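Local coordinates for protein alanine racemase 1 (Caldanaerobacter subterraneus subsp. tengcongensis MB4, PDB 4Y2W) that belongs to the alanine racemase family, pairing an N-terminal TIM-type barrel domain with a C-terminal domain rich in beta strands, at residues A[13-16]-A[17-20]. The protein carries 1 engineered substitution. Residues are numbered along the deposited sequence; the frame is centred on the assembly and turned at random.
Sequences VYLD and AITH
Where strand 10-14 gives way to helix 15-28, Y14 holds the N-cap position and its carbonyl O takes two weak bonds, from A17 N (3.1 Å) and I18 N (3.3 Å). Regular i to i+4 bonding continues as T19 N reaches L15 O at 3.0 Å in a nearly straight bond (168°), and H20 N reaches D16 O at 3.2 Å. That last oxygen has a second donor: T19 OG1, 3.0 Å from D16 O, sits on the same face of the carbonyl as H20 N, both above its plane. The hydroxyl gets there because OG1 lies between the T19 backbone N and carbonyl carbon (chi1 56°), which folds it back over the preceding turn.

Apolar contacts are modest. I18 runs its CD1 back to V13 CG1 (3.9 Å), while CB of Y14 and CB of A17 stand 4.0 Å apart. I18 also packs on V51 and L55 of helix 48-58.

The polar ends of Y14, D16 and H20 turn elsewhere: Y14 OH to E12, D16 OD2 in a salt bridge to R245, H20 NE2 to E243 O. This strand-to-helix junction thus carries the mixed sheet into a helix packed on helix 48-58, with side-chain links to segment 243-245 and the T19 hydroxyl donating back to D16 O.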
ATOM      1  N   VAL A  13     -15.306   2.998  -6.710  1.00 39.47           N
ATOM      2  CA  VAL A  13     -15.993   3.191  -5.430  1.00 39.60           C
ATOM      3  C   VAL A  13     -17.451   3.587  -5.653  1.00 40.55           C
ATOM      4  O   VAL A  13     -17.736   4.585  -6.319  1.00 40.67           O
ATOM      5  CB  VAL A  13     -15.293   4.267  -4.576  1.00 38.95           C
ATOM      6  CG1 VAL A  13     -16.113   4.613  -3.340  1.00 38.55           C
ATOM      7  CG2 VAL A  13     -13.906   3.791  -4.185  1.00 39.17           C
ATOM      8  N   TYR A  14     -18.364   2.804  -5.084  1.00 41.96           N
ATOM      9  CA  TYR A  14     -19.799   3.044  -5.225  1.00 42.49           C
ATOM     10  C   TYR A  14     -20.335   3.739  -3.984  1.00 42.25           C
ATOM     11  O   TYR A  14     -20.677   3.098  -2.993  1.00 42.19           O
ATOM     12  CB  TYR A  14     -20.531   1.730  -5.508  1.00 43.46           C
ATOM     13  CG  TYR A  14     -20.155   1.180  -6.860  1.00 44.05           C
ATOM     14  CD1 TYR A  14     -18.961   0.490  -7.039  1.00 44.99           C
ATOM     15  CD2 TYR A  14     -20.956   1.403  -7.970  1.00 44.84           C
ATOM     16  CE1 TYR A  14     -18.588   0.010  -8.283  1.00 45.49           C
ATOM     17  CE2 TYR A  14     -20.595   0.927  -9.220  1.00 45.83           C
ATOM     18  CZ  TYR A  14     -19.407   0.229  -9.368  1.00 45.79           C
ATOM     19  OH  TYR A  14     -19.039  -0.249 -10.602  1.00 46.82           O
ATOM     20  N   LEU A  15     -20.397   5.064  -4.061  1.00 42.84           N
ATOM     21  CA  LEU A  15     -20.770   5.907  -2.927  1.00 42.90           C
ATOM     22  C   LEU A  15     -22.192   5.654  -2.438  1.00 42.47           C
ATOM     23  O   LEU A  15     -22.440   5.673  -1.235  1.00 41.14           O
ATOM     24  CB  LEU A  15     -20.600   7.384  -3.290  1.00 42.54           C
ATOM     25  CG  LEU A  15     -19.154   7.815  -3.544  1.00 42.58           C
ATOM     26  CD1 LEU A  15     -19.123   9.123  -4.317  1.00 42.59           C
ATOM     27  CD2 LEU A  15     -18.374   7.926  -2.239  1.00 42.79           C
ATOM     28  N   ASP A  16     -23.116   5.422  -3.369  1.00 43.78           N
ATOM     29  CA  ASP A  16     -24.513   5.121  -3.015  1.00 44.84           C
ATOM     30  C   ASP A  16     -24.671   3.779  -2.275  1.00 44.58           C
ATOM     31  O   ASP A  16     -25.658   3.571  -1.571  1.00 44.84           O
ATOM     32  CB  ASP A  16     -25.425   5.172  -4.250  1.00 45.39           C
ATOM     33  CG  ASP A  16     -24.984   4.227  -5.354  1.00 46.17           C
ATOM     34  OD1 ASP A  16     -24.011   4.549  -6.070  1.00 46.51           O
ATOM     35  OD2 ASP A  16     -25.626   3.171  -5.521  1.00 47.46           O
ATOM     36  N   ALA A  17     -23.704   2.879  -2.439  1.00 44.76           N
ATOM     37  CA  ALA A  17     -23.673   1.619  -1.699  1.00 45.73           C
ATOM     38  C   ALA A  17     -23.155   1.808  -0.271  1.00 46.73           C
ATOM     39  O   ALA A  17     -23.569   1.096   0.644  1.00 47.14           O
ATOM     40  CB  ALA A  17     -22.822   0.595  -2.436  1.00 45.61           C
ATOM     41  N   ILE A  18     -22.242   2.755  -0.089  1.00 48.04           N
ATOM     42  CA  ILE A  18     -21.720   3.085   1.240  1.00 48.57           C
ATOM     43  C   ILE A  18     -22.795   3.797   2.068  1.00 48.56           C
ATOM     44  O   ILE A  18     -22.989   3.485   3.243  1.00 47.33           O
ATOM     45  CB  ILE A  18     -20.453   3.964   1.147  1.00 48.56           C
ATOM     46  CG1 ILE A  18     -19.322   3.195   0.458  1.00 48.89           C
ATOM     47  CG2 ILE A  18     -20.001   4.420   2.531  1.00 48.83           C
ATOM     48  CD1 ILE A  18     -18.203   4.079  -0.057  1.00 49.14           C
ATOM     49  N   THR A  19     -23.492   4.748   1.449  1.00 49.39           N
ATOM     50  CA  THR A  19     -24.590   5.452   2.115  1.00 49.78           C
ATOM     51  C   THR A  19     -25.717   4.483   2.465  1.00 50.40           C
ATOM     52  O   THR A  19     -26.348   4.615   3.513  1.00 50.89           O
ATOM     53  CB  THR A  19     -25.161   6.606   1.258  1.00 48.77           C
ATOM     54  OG1 THR A  19     -25.578   6.106  -0.016  1.00 47.77           O
ATOM     55  CG2 THR A  19     -24.125   7.701   1.059  1.00 48.81           C
ATOM     56  N   HIS A  20     -25.966   3.512   1.587  1.00 50.99           N
ATOM     57  CA  HIS A  20     -26.951   2.469   1.858  1.00 51.10           C
ATOM     58  C   HIS A  20     -26.569   1.635   3.079  1.00 50.76           C
ATOM     59  O   HIS A  20     -27.390   1.433   3.969  1.00 51.05           O
ATOM     60  CB  HIS A  20     -27.118   1.543   0.656  1.00 51.76           C
ATOM     61  CG  HIS A  20     -27.929   0.320   0.953  1.00 53.22           C
ATOM     62  ND1 HIS A  20     -29.273   0.230   0.666  1.00 54.68           N
ATOM     63  CD2 HIS A  20     -27.589  -0.853   1.534  1.00 53.23           C
ATOM     64  CE1 HIS A  20     -29.723  -0.952   1.043  1.00 55.30           C
ATOM     65  NE2 HIS A  20     -28.720  -1.629   1.574  1.00 54.76           N
TER